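Local coordinates for capsule biosynthesis protein capD (Bacillus anthracis, PDB 3G9K) that cleaves the poly-gamma-D-glutamate capsule and transfers it, as a transpeptidase, onto the side-chain amino group of meso-diaminopimelic acid in peptidoglycan, at the interface of chains A and B. Sequence-based numbering; all coordinates share one arbitrary frame. Chains: chain A, Capsule biosynthesis protein capD; chain B, Capsule biosynthesis protein capD.

The two chains arise from one precursor, so all three contacts hold together the two chains of a single enzyme. Contacts 1 and 2 are neighbours, with C-alpha centres about 12 Å apart. They share A:Ser52 and B:Ser16 and run along the same pair of antiparallel strands, A 68-74 and B 13-19, backed by helix A 44-58. The C-alpha centre of contact 3 is about 18 Å from that of contact 2 and 25 Å from that of contact 1. It joins strands A 231-235 and B 63-67, about 22 Å from the nucleophile B:Thr1. Its beta pairing suggests a part in holding the chains together.

Contact 1: the interface of chains A and B. Residues chain A 52, 62-63, 67-70, 84-86, 104; chain B 2, 16-20.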
loop_
_atom_site.group_PDB
_atom_site.type_symbol
_atom_site.label_atom_id
_atom_site.label_comp_id
_atom_site.label_asym_id
_atom_site.label_seq_id
_atom_site.Cartn_x
_atom_site.Cartn_y
_atom_site.Cartn_z
ATOM N N SER A 52 4.183 -2.274 -10.358
ATOM C CA SER A 52 2.749 -1.912 -10.132
ATOM C C SER A 52 1.833 -2.646 -11.093
ATOM O O SER A 52 0.840 -3.260 -10.693
ATOM C CB SER A 52 2.507 -0.432 -10.247
ATOM O OG SER A 52 3.167 0.227 -9.212
ATOM N N ALA A 62 -5.864 -7.332 -4.890
ATOM C CA ALA A 62 -5.360 -6.245 -3.997
ATOM C C ALA A 62 -5.112 -4.894 -4.637
ATOM O O ALA A 62 -5.065 -3.876 -3.945
ATOM C CB ALA A 62 -4.076 -6.718 -3.315
ATOM N N SER A 63 -4.877 -4.853 -5.933
ATOM C CA SER A 63 -4.634 -3.606 -6.627
ATOM C C SER A 63 -4.819 -3.872 -8.116
ATOM O O SER A 63 -4.918 -5.037 -8.532
ATOM C CB SER A 63 -3.221 -3.072 -6.376
ATOM O OG SER A 63 -2.205 -3.819 -7.089
ATOM N N GLY A 67 -8.247 0.373 -10.051
ATOM C CA GLY A 67 -8.057 1.192 -8.840
ATOM C C GLY A 67 -7.209 2.473 -8.884
ATOM O O GLY A 67 -7.229 3.255 -9.871
ATOM N N GLY A 68 -6.470 2.688 -7.793
ATOM C CA GLY A 68 -5.656 3.873 -7.623
ATOM C C GLY A 68 -4.531 3.605 -6.671
ATOM O O GLY A 68 -4.297 2.469 -6.312
ATOM N N GLY A 69 -3.862 4.658 -6.215
ATOM C CA GLY A 69 -2.678 4.485 -5.412
ATOM C C GLY A 69 -1.991 5.808 -5.187
ATOM O O GLY A 69 -2.482 6.871 -5.653
ATOM N N GLY A 70 -0.852 5.714 -4.537
ATOM C CA GLY A 70 0.034 6.808 -4.305
ATOM C C GLY A 70 1.461 6.328 -4.267
ATOM O O GLY A 70 1.704 5.252 -3.839
ATOM N N TYR A 84 -2.547 9.266 -7.382
ATOM C CA TYR A 84 -3.410 8.735 -8.444
ATOM C C TYR A 84 -4.586 7.915 -7.852
ATOM O O TYR A 84 -5.030 6.901 -8.383
ATOM C CB TYR A 84 -2.587 7.955 -9.488
ATOM C CG TYR A 84 -1.585 6.962 -8.876
ATOM C CD1 TYR A 84 -1.888 5.625 -8.747
ATOM C CD2 TYR A 84 -0.353 7.387 -8.428
ATOM C CE1 TYR A 84 -0.995 4.751 -8.180
ATOM C CE2 TYR A 84 0.531 6.530 -7.853
ATOM C CZ TYR A 84 0.222 5.196 -7.752
ATOM O OH TYR A 84 1.131 4.347 -7.156
ATOM N N ARG A 85 -5.129 8.445 -6.768
ATOM C CA ARG A 85 -6.278 7.909 -6.152
ATOM C C ARG A 85 -7.477 8.207 -7.048
ATOM O O ARG A 85 -7.497 9.240 -7.740
ATOM C CB ARG A 85 -6.423 8.570 -4.785
ATOM C CG ARG A 85 -7.454 7.961 -3.914
ATOM C CD ARG A 85 -7.177 8.296 -2.439
ATOM N NE ARG A 85 -8.282 7.861 -1.591
ATOM C CZ ARG A 85 -8.533 6.593 -1.281
ATOM N NH1 ARG A 85 -7.775 5.600 -1.745
ATOM N NH2 ARG A 85 -9.556 6.315 -0.486
ATOM N N GLU A 86 -8.466 7.323 -7.011
ATOM C CA GLU A 86 -9.690 7.493 -7.793
ATOM C C GLU A 86 -10.433 8.761 -7.389
ATOM O O GLU A 86 -10.319 9.230 -6.270
ATOM C CB GLU A 86 -10.626 6.288 -7.676
ATOM C CG GLU A 86 -9.982 4.976 -7.899
ATOM C CD GLU A 86 -9.509 4.293 -6.627
ATOM O OE1 GLU A 86 -9.044 4.957 -5.647
ATOM O OE2 GLU A 86 -9.590 3.042 -6.628
ATOM N N PHE A 104 -5.005 4.566 -11.541
ATOM C CA PHE A 104 -3.794 3.779 -11.736
ATOM C C PHE A 104 -3.072 4.050 -13.095
ATOM O O PHE A 104 -1.864 4.400 -13.123
ATOM C CB PHE A 104 -4.166 2.280 -11.644
ATOM C CG PHE A 104 -2.985 1.357 -11.688
ATOM C CD1 PHE A 104 -2.450 0.941 -12.915
ATOM C CD2 PHE A 104 -2.419 0.867 -10.525
ATOM C CE1 PHE A 104 -1.356 0.086 -12.986
ATOM C CE2 PHE A 104 -1.313 0.005 -10.581
ATOM C CZ PHE A 104 -0.802 -0.394 -11.836
ATOM N N THR B 2 -1.903 -3.066 -1.610
ATOM C CA THR B 2 -0.574 -3.694 -1.693
ATOM C C THR B 2 0.428 -2.584 -1.495
ATOM O O THR B 2 0.194 -1.484 -1.978
ATOM C CB THR B 2 -0.380 -4.406 -3.043
ATOM O OG1 THR B 2 0.731 -5.335 -2.957
ATOM C CG2 THR B 2 -0.157 -3.390 -4.162
ATOM N N SER B 16 5.433 2.792 -2.459
ATOM C CA SER B 16 4.137 2.972 -3.133
ATOM C C SER B 16 3.092 2.038 -2.562
ATOM O O SER B 16 3.368 0.864 -2.283
ATOM C CB SER B 16 4.291 2.796 -4.634
ATOM O OG SER B 16 3.024 2.808 -5.274
ATOM N N THR B 17 1.902 2.591 -2.310
ATOM C CA THR B 17 0.747 1.736 -2.010
ATOM C C THR B 17 -0.425 1.921 -2.990
ATOM O O THR B 17 -0.878 3.015 -3.258
ATOM C CB THR B 17 0.444 1.622 -0.425
ATOM O OG1 THR B 17 -0.944 1.383 -0.106
ATOM C CG2 THR B 17 1.122 2.631 0.430
ATOM N N ASN B 18 -0.840 0.812 -3.596
ATOM C CA ASN B 18 -1.900 0.794 -4.571
ATOM C C ASN B 18 -3.074 -0.009 -4.042
ATOM O O ASN B 18 -2.884 -0.924 -3.237
ATOM C CB ASN B 18 -1.423 0.158 -5.862
ATOM C CG ASN B 18 -0.275 0.943 -6.528
ATOM O OD1 ASN B 18 -0.159 2.154 -6.356
ATOM N ND2 ASN B 18 0.553 0.241 -7.303
ATOM N N THR B 19 -4.291 0.329 -4.480
ATOM C CA THR B 19 -5.447 -0.344 -3.932
ATOM C C THR B 19 -6.699 -0.328 -4.808
ATOM O O THR B 19 -6.830 0.486 -5.734
ATOM C CB THR B 19 -5.774 0.254 -2.570
ATOM O OG1 THR B 19 -6.700 -0.594 -1.882
ATOM C CG2 THR B 19 -6.369 1.671 -2.731
ATOM N N LEU B 20 -7.591 -1.263 -4.510
ATOM C CA LEU B 20 -8.964 -1.283 -4.989
ATOM C C LEU B 20 -9.957 -0.959 -3.860
ATOM O O LEU B 20 -11.117 -0.866 -4.061
ATOM C CB LEU B 20 -9.337 -2.630 -5.558
ATOM C CG LEU B 20 -8.569 -3.218 -6.709
ATOM C CD1 LEU B 20 -9.073 -4.558 -7.052
ATOM C CD2 LEU B 20 -8.547 -2.320 -7.870
HETATM O O HOH W 1 -0.081 -2.398 -8.204
HETATM O O HOH W 2 -4.590 -0.162 -7.868
HETATM O O HOH W 3 -7.869 -3.673 -2.609
#
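The tight part of this contact is an antiparallel strand pairing next to the N-terminal strand of chain B. A:Gly68 and B:Thr19 exchange two main-chain hydrogen bonds. B:Thr19 N to A:Gly68 O is 2.8 Å and nearly straight, 169° at the hydrogen. A:Gly70 and B:Thr17 form the next pair. A:Gly70 O also accepts from B:Ser16 OG at 3.1 Å, with the hydroxyl above the carbonyl plane. That serine has its OG anti to the backbone N.

The main side chain is B:Asn18. Its CG lies beside the backbone N (chi1 -63°). The phenol A:Tyr84 OH donates to the amide oxygen B:Asn18 OD1 at 2.7 Å. This bond lies in the amide plane, on a lone pair. Ring and amide planes stand 63° apart. A:Gly69 O of the same chain lies over the centre of the A:Tyr84 ring, 3.2 Å above its plane. A:Phe104 CE2 lies 3.8 Å from B:Asn18 ND2, with ring and amide roughly perpendicular.

The looser side is bridged by water. B:Asn18 ND2 binds water 1 at 2.9 Å, and this water also meets A:Ser63 OG and A:Ser52 O. The direct bond from ND2 to A:Ser52 OG is weak. Water 3 links B:Leu20 N to A:Ala62 O.

In the central sheet of the Ntn-hydrolase fold, this strand pair joins the two chains beside strand B 2-7, which directly follows the nucleophile B:Thr1.

Contact 2: the interface of chains A and B. Residues chain A 44-45, 47-48, 51-52, 71-73; chain B 4, 6, 13-16.
Apolar side chains of chain B pack here against helix A 44-58 and strand A 68-74, forming part of the core between the two chains. The ring of B:Phe4 meets A:Val51 tip to tip. A:Val51 CG1 sits over the centre of the B:Phe4 ring, 3.8 Å from the centroid. A:Ala48 CB touches the ring at its edge, in plane, 3.7 Å from B:Phe4 CE2. B:Phe4 CG takes the crowded position between backbone N and carbonyl carbon (chi1 69°).

B:Val14 spreads its two methyls. B:Val14 CG2 meets A:Ala44 CB at 3.7 Å. B:Val14 CG1 meets A:Met71 CG at 3.6 Å. A:Met71, a selenomethionine, runs extended to its selenium, then bends at chi3 (-59°). Its path crosses B:Val14 obliquely. B:Ile6 CD1 packs tightly on A:Ala48, 3.3 Å from A:Ala48 CA.

Farther out, the backbones set these groups in place. A:Leu72 and B:Ser15 form an antiparallel pair. A:Leu72 N donates to B:Ser15 O at 2.9 Å, and B:Ser15 N returns a bond to A:Leu72 O. On the helix, A:Ser52 OG lies near the rim of the phenylalanine ring, at CZ and CE1. A:Ser52 OG donates to A:Ala48 O, one turn earlier, at 2.8 Å and from above the carbonyl plane.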
loop_
_atom_site.group_PDB
_atom_site.type_symbol
_atom_site.label_atom_id
_atom_site.label_comp_id
_atom_site.label_asym_id
_atom_site.label_seq_id
_atom_site.Cartn_x
_atom_site.Cartn_y
_atom_site.Cartn_z
ATOM N N ALA A 44 14.653 3.225 -10.100
ATOM C CA ALA A 44 13.604 2.815 -9.137
ATOM C C ALA A 44 12.218 3.069 -9.719
ATOM O O ALA A 44 11.324 2.229 -9.561
ATOM C CB ALA A 44 13.771 3.535 -7.795
ATOM N N VAL A 45 12.051 4.205 -10.418
ATOM C CA VAL A 45 10.736 4.582 -11.007
ATOM C C VAL A 45 10.332 3.597 -12.089
ATOM O O VAL A 45 9.229 3.053 -12.052
ATOM C CB VAL A 45 10.703 6.044 -11.470
ATOM C CG1 VAL A 45 9.401 6.422 -12.227
ATOM C CG2 VAL A 45 10.845 6.930 -10.279
ATOM N N ALA A 47 11.299 0.446 -12.524
ATOM C CA ALA A 47 10.962 -0.778 -11.814
ATOM C C ALA A 47 9.612 -0.687 -11.090
ATOM O O ALA A 47 8.893 -1.663 -11.026
ATOM C CB ALA A 47 12.068 -1.150 -10.819
ATOM N N ALA A 48 9.296 0.462 -10.510
ATOM C CA ALA A 48 8.031 0.636 -9.780
ATOM C C ALA A 48 6.805 0.538 -10.725
ATOM O O ALA A 48 5.762 0.002 -10.365
ATOM C CB ALA A 48 8.027 2.014 -9.052
ATOM N N VAL A 51 6.588 -3.218 -11.562
ATOM C CA VAL A 51 6.054 -3.847 -10.362
ATOM C C VAL A 51 4.572 -3.533 -10.185
ATOM O O VAL A 51 3.799 -4.417 -9.843
ATOM C CB VAL A 51 6.849 -3.460 -9.080
ATOM C CG1 VAL A 51 6.105 -3.898 -7.810
ATOM C CG2 VAL A 51 8.284 -4.079 -9.085
ATOM N N SER A 52 4.183 -2.274 -10.358
ATOM C CA SER A 52 2.749 -1.912 -10.132
ATOM C C SER A 52 1.833 -2.646 -11.093
ATOM O O SER A 52 0.840 -3.260 -10.693
ATOM C CB SER A 52 2.507 -0.432 -10.247
ATOM O OG SER A 52 3.167 0.227 -9.212
HETATM N N MSE A 71 2.349 7.217 -4.761
HETATM C CA MSE A 71 3.753 6.863 -4.853
HETATM C C MSE A 71 4.638 7.978 -4.348
HETATM O O MSE A 71 4.591 9.125 -4.842
HETATM C CB MSE A 71 4.136 6.516 -6.294
HETATM C CG MSE A 71 5.603 6.068 -6.459
HETATM SE SE MSE A 71 6.123 5.522 -8.238
HETATM C CE MSE A 71 4.837 4.060 -8.479
ATOM N N LEU A 72 5.491 7.618 -3.395
ATOM C CA LEU A 72 6.480 8.516 -2.837
ATOM C C LEU A 72 7.782 8.205 -3.531
ATOM O O LEU A 72 8.147 7.017 -3.679
ATOM C CB LEU A 72 6.552 8.300 -1.307
ATOM C CG LEU A 72 7.334 9.239 -0.407
ATOM C CD1 LEU A 72 6.757 10.630 -0.491
ATOM C CD2 LEU A 72 7.332 8.688 1.055
ATOM N N ILE A 73 8.460 9.247 -4.024
ATOM C CA ILE A 73 9.741 9.097 -4.726
ATOM C C ILE A 73 10.738 10.057 -4.046
ATOM O O ILE A 73 10.588 11.301 -4.118
ATOM C CB ILE A 73 9.674 9.397 -6.236
ATOM C CG1 ILE A 73 8.583 8.577 -6.968
ATOM C CG2 ILE A 73 11.014 9.066 -6.883
ATOM C CD1 ILE A 73 8.239 9.070 -8.392
ATOM N N PHE B 4 4.659 -1.782 -1.930
ATOM C CA PHE B 4 6.034 -2.179 -2.303
ATOM C C PHE B 4 7.074 -1.038 -2.079
ATOM O O PHE B 4 6.741 0.138 -1.909
ATOM C CB PHE B 4 6.045 -2.764 -3.736
ATOM C CG PHE B 4 5.769 -1.742 -4.800
ATOM C CD1 PHE B 4 4.473 -1.469 -5.176
ATOM C CD2 PHE B 4 6.813 -0.970 -5.345
ATOM C CE1 PHE B 4 4.200 -0.529 -6.146
ATOM C CE2 PHE B 4 6.574 -0.041 -6.308
ATOM C CZ PHE B 4 5.250 0.204 -6.712
ATOM N N ILE B 6 11.176 0.004 -3.463
ATOM C CA ILE B 6 12.297 -0.220 -4.388
ATOM C C ILE B 6 13.409 0.754 -4.065
ATOM O O ILE B 6 13.131 1.886 -3.780
ATOM C CB ILE B 6 11.874 0.005 -5.802
ATOM C CG1 ILE B 6 10.677 -0.889 -6.109
ATOM C CG2 ILE B 6 13.059 -0.314 -6.790
ATOM C CD1 ILE B 6 10.095 -0.636 -7.475
ATOM N N VAL B 13 14.633 6.009 -3.556
ATOM C CA VAL B 13 13.719 5.075 -2.894
ATOM C C VAL B 13 12.304 5.408 -3.333
ATOM O O VAL B 13 11.840 6.546 -3.305
ATOM C CB VAL B 13 13.920 4.987 -1.343
ATOM C CG1 VAL B 13 14.323 6.288 -0.757
ATOM C CG2 VAL B 13 12.716 4.386 -0.583
ATOM N N VAL B 14 11.619 4.388 -3.796
ATOM C CA VAL B 14 10.218 4.529 -4.056
ATOM C C VAL B 14 9.465 3.715 -2.997
ATOM O O VAL B 14 9.781 2.529 -2.776
ATOM C CB VAL B 14 9.846 3.933 -5.451
ATOM C CG1 VAL B 14 8.322 3.831 -5.601
ATOM C CG2 VAL B 14 10.494 4.742 -6.619
ATOM N N SER B 15 8.414 4.299 -2.454
ATOM C CA SER B 15 7.523 3.587 -1.528
ATOM C C SER B 15 6.125 3.848 -2.040
ATOM O O SER B 15 5.674 5.017 -2.049
ATOM C CB SER B 15 7.717 4.135 -0.130
ATOM O OG SER B 15 7.040 3.392 0.841
ATOM N N SER B 16 5.433 2.792 -2.459
ATOM C CA SER B 16 4.137 2.972 -3.133
ATOM C C SER B 16 3.092 2.038 -2.562
ATOM O O SER B 16 3.368 0.864 -2.283
ATOM C CB SER B 16 4.291 2.796 -4.634
ATOM O OG SER B 16 3.024 2.808 -5.274
#

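Contact 3: the interface of chains A and B. Residues chain A 229-233; chain B 64-67, 70, 72, 93.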
loop_
_atom_site.group_PDB
_atom_site.type_symbol
_atom_site.label_atom_id
_atom_site.label_comp_id
_atom_site.label_asym_id
_atom_site.label_seq_id
_atom_site.Cartn_x
_atom_site.Cartn_y
_atom_site.Cartn_z
HETATM N N MSE A 229 13.139 10.401 15.851
HETATM C CA MSE A 229 14.290 9.607 16.302
HETATM C C MSE A 229 15.570 9.896 15.512
HETATM O O MSE A 229 16.374 8.990 15.240
HETATM C CB MSE A 229 13.950 8.111 16.270
HETATM C CG MSE A 229 12.945 7.706 17.317
HETATM SE SE MSE A 229 13.737 7.720 19.104
HETATM C CE MSE A 229 14.831 6.107 18.972
ATOM N N GLY A 230 15.755 11.171 15.140
ATOM C CA GLY A 230 16.928 11.573 14.390
ATOM C C GLY A 230 16.876 11.258 12.908
ATOM O O GLY A 230 17.866 11.471 12.178
ATOM N N TYR A 231 15.728 10.763 12.449
ATOM C CA TYR A 231 15.478 10.543 11.023
ATOM C C TYR A 231 14.711 11.713 10.472
ATOM O O TYR A 231 13.785 12.210 11.120
ATOM C CB TYR A 231 14.591 9.323 10.817
ATOM C CG TYR A 231 15.225 7.984 11.077
ATOM C CD1 TYR A 231 15.104 7.372 12.327
ATOM C CD2 TYR A 231 15.891 7.288 10.062
ATOM C CE1 TYR A 231 15.628 6.149 12.571
ATOM C CE2 TYR A 231 16.436 6.023 10.305
ATOM C CZ TYR A 231 16.282 5.458 11.568
ATOM O OH TYR A 231 16.801 4.223 11.868
ATOM N N ASP A 232 15.064 12.148 9.272
ATOM C CA ASP A 232 14.097 12.951 8.507
ATOM C C ASP A 232 13.070 11.959 7.955
ATOM O O ASP A 232 13.452 10.882 7.470
ATOM C CB ASP A 232 14.743 13.677 7.344
ATOM C CG ASP A 232 15.770 14.686 7.773
ATOM O OD1 ASP A 232 15.467 15.551 8.617
ATOM O OD2 ASP A 232 16.873 14.609 7.217
ATOM N N VAL A 233 11.792 12.312 8.030
ATOM C CA VAL A 233 10.695 11.449 7.576
ATOM C C VAL A 233 9.893 12.145 6.485
ATOM O O VAL A 233 9.427 13.267 6.669
ATOM C CB VAL A 233 9.766 11.051 8.763
ATOM C CG1 VAL A 233 8.622 10.191 8.294
ATOM C CG2 VAL A 233 10.573 10.293 9.832
ATOM N N VAL B 64 9.259 7.152 3.884
ATOM C CA VAL B 64 10.709 6.973 3.797
ATOM C C VAL B 64 11.299 7.708 5.007
ATOM O O VAL B 64 10.838 8.783 5.361
ATOM C CB VAL B 64 11.281 7.563 2.446
ATOM C CG1 VAL B 64 12.786 7.689 2.479
ATOM C CG2 VAL B 64 10.817 6.688 1.241
ATOM N N LEU B 65 12.275 7.075 5.641
ATOM C CA LEU B 65 13.036 7.642 6.748
ATOM C C LEU B 65 14.499 7.700 6.362
ATOM O O LEU B 65 15.032 6.718 5.869
ATOM C CB LEU B 65 12.920 6.738 7.962
ATOM C CG LEU B 65 11.523 6.667 8.587
ATOM C CD1 LEU B 65 10.736 5.502 8.057
ATOM C CD2 LEU B 65 11.618 6.603 10.115
ATOM N N LYS B 66 15.165 8.834 6.589
ATOM C CA LYS B 66 16.584 8.944 6.248
ATOM C C LYS B 66 17.371 9.657 7.340
ATOM O O LYS B 66 16.943 10.691 7.869
ATOM C CB LYS B 66 16.802 9.699 4.926
ATOM C CG LYS B 66 16.139 9.081 3.707
ATOM C CD LYS B 66 16.331 9.888 2.439
ATOM C CE LYS B 66 17.751 9.794 1.879
ATOM N NZ LYS B 66 17.877 10.411 0.500
ATOM N N LYS B 67 18.531 9.074 7.628
ATOM C CA LYS B 67 19.561 9.628 8.518
ATOM C C LYS B 67 20.871 9.468 7.827
ATOM O O LYS B 67 20.989 8.643 6.921
ATOM C CB LYS B 67 19.703 8.751 9.734
ATOM C CG LYS B 67 19.058 9.291 10.930
ATOM C CD LYS B 67 19.341 8.407 12.119
ATOM C CE LYS B 67 19.128 6.962 11.796
ATOM N NZ LYS B 67 20.384 6.213 11.529
ATOM N N GLU B 70 21.749 5.688 7.072
ATOM C CA GLU B 70 20.632 4.747 6.887
ATOM C C GLU B 70 19.431 5.313 6.127
ATOM O O GLU B 70 18.990 6.432 6.390
ATOM C CB GLU B 70 20.149 4.195 8.234
ATOM C CG GLU B 70 19.198 3.005 8.064
ATOM C CD GLU B 70 18.742 2.382 9.373
ATOM O OE1 GLU B 70 17.873 2.953 10.044
ATOM O OE2 GLU B 70 19.246 1.312 9.725
ATOM N N ILE B 72 15.431 4.075 4.997
ATOM C CA ILE B 72 14.364 3.098 5.137
ATOM C C ILE B 72 13.166 3.495 4.279
ATOM O O ILE B 72 12.717 4.621 4.332
ATOM C CB ILE B 72 13.845 2.948 6.584
ATOM C CG1 ILE B 72 14.954 2.570 7.548
ATOM C CG2 ILE B 72 12.743 1.890 6.669
ATOM C CD1 ILE B 72 14.488 2.730 9.011
ATOM N N TYR B 93 11.894 -0.673 16.290
ATOM C CA TYR B 93 13.063 -0.717 15.436
ATOM C C TYR B 93 14.055 0.371 15.829
ATOM O O TYR B 93 15.260 0.106 15.957
ATOM C CB TYR B 93 12.713 -0.600 13.932
ATOM C CG TYR B 93 13.961 -0.624 13.065
ATOM C CD1 TYR B 93 14.665 -1.810 12.867
ATOM C CD2 TYR B 93 14.481 0.550 12.523
ATOM C CE1 TYR B 93 15.814 -1.831 12.135
ATOM C CE2 TYR B 93 15.636 0.537 11.786
ATOM C CZ TYR B 93 16.297 -0.668 11.584
ATOM O OH TYR B 93 17.465 -0.674 10.860
#
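In this gamma-glutamyltransferase family enzyme, a short antiparallel beta bridge joins the chains, and the ring of A:Tyr231 packs beside it. The ring lies between two side chains of strand B 63-67. B:Lys67 passes obliquely over one face. B:Lys67 CE sits off-centre toward the rim, 3.4 Å from the centroid of the A:Tyr231 ring. The lysine chain is bent at chi3 (-47°) and chi4 (101°), so a methylene group rather than the amine rests on the ring. B:Leu65 CD2 covers the opposite face, also toward the rim, 4.0 Å above the plane of the A:Tyr231 ring. B:Leu65 CB is 3.7 Å from A:Tyr231 CD2. The same leucine lies side by side with A:Val233, with B:Leu65 CD2 3.8 Å from A:Val233 CG2.

The tyrosine points its phenol past these groups to B:Glu70. A:Tyr231 OH donates to the carboxylate oxygen B:Glu70 OE1 at 2.5 Å. OE1 lies at the ring edge, in plane, and is met nearly along its C-O axis. Carboxylate and ring are nearly coplanar, 15° apart. B:Glu70 is extended beyond CG, which brings the carboxylate to the phenol. From the second shell, B:Tyr93 OH donates to B:Glu70 OE2 at 2.9 Å from above the carboxylate plane. The two phenols thus fix the carboxylate at both oxygens and may stabilise its negative charge.

Along the strand pair, A:Asp232 and B:Lys66 pair through their backbones. A:Asp232 N to B:Lys66 O is 2.8 Å, and B:Lys66 N bonds A:Asp232 O.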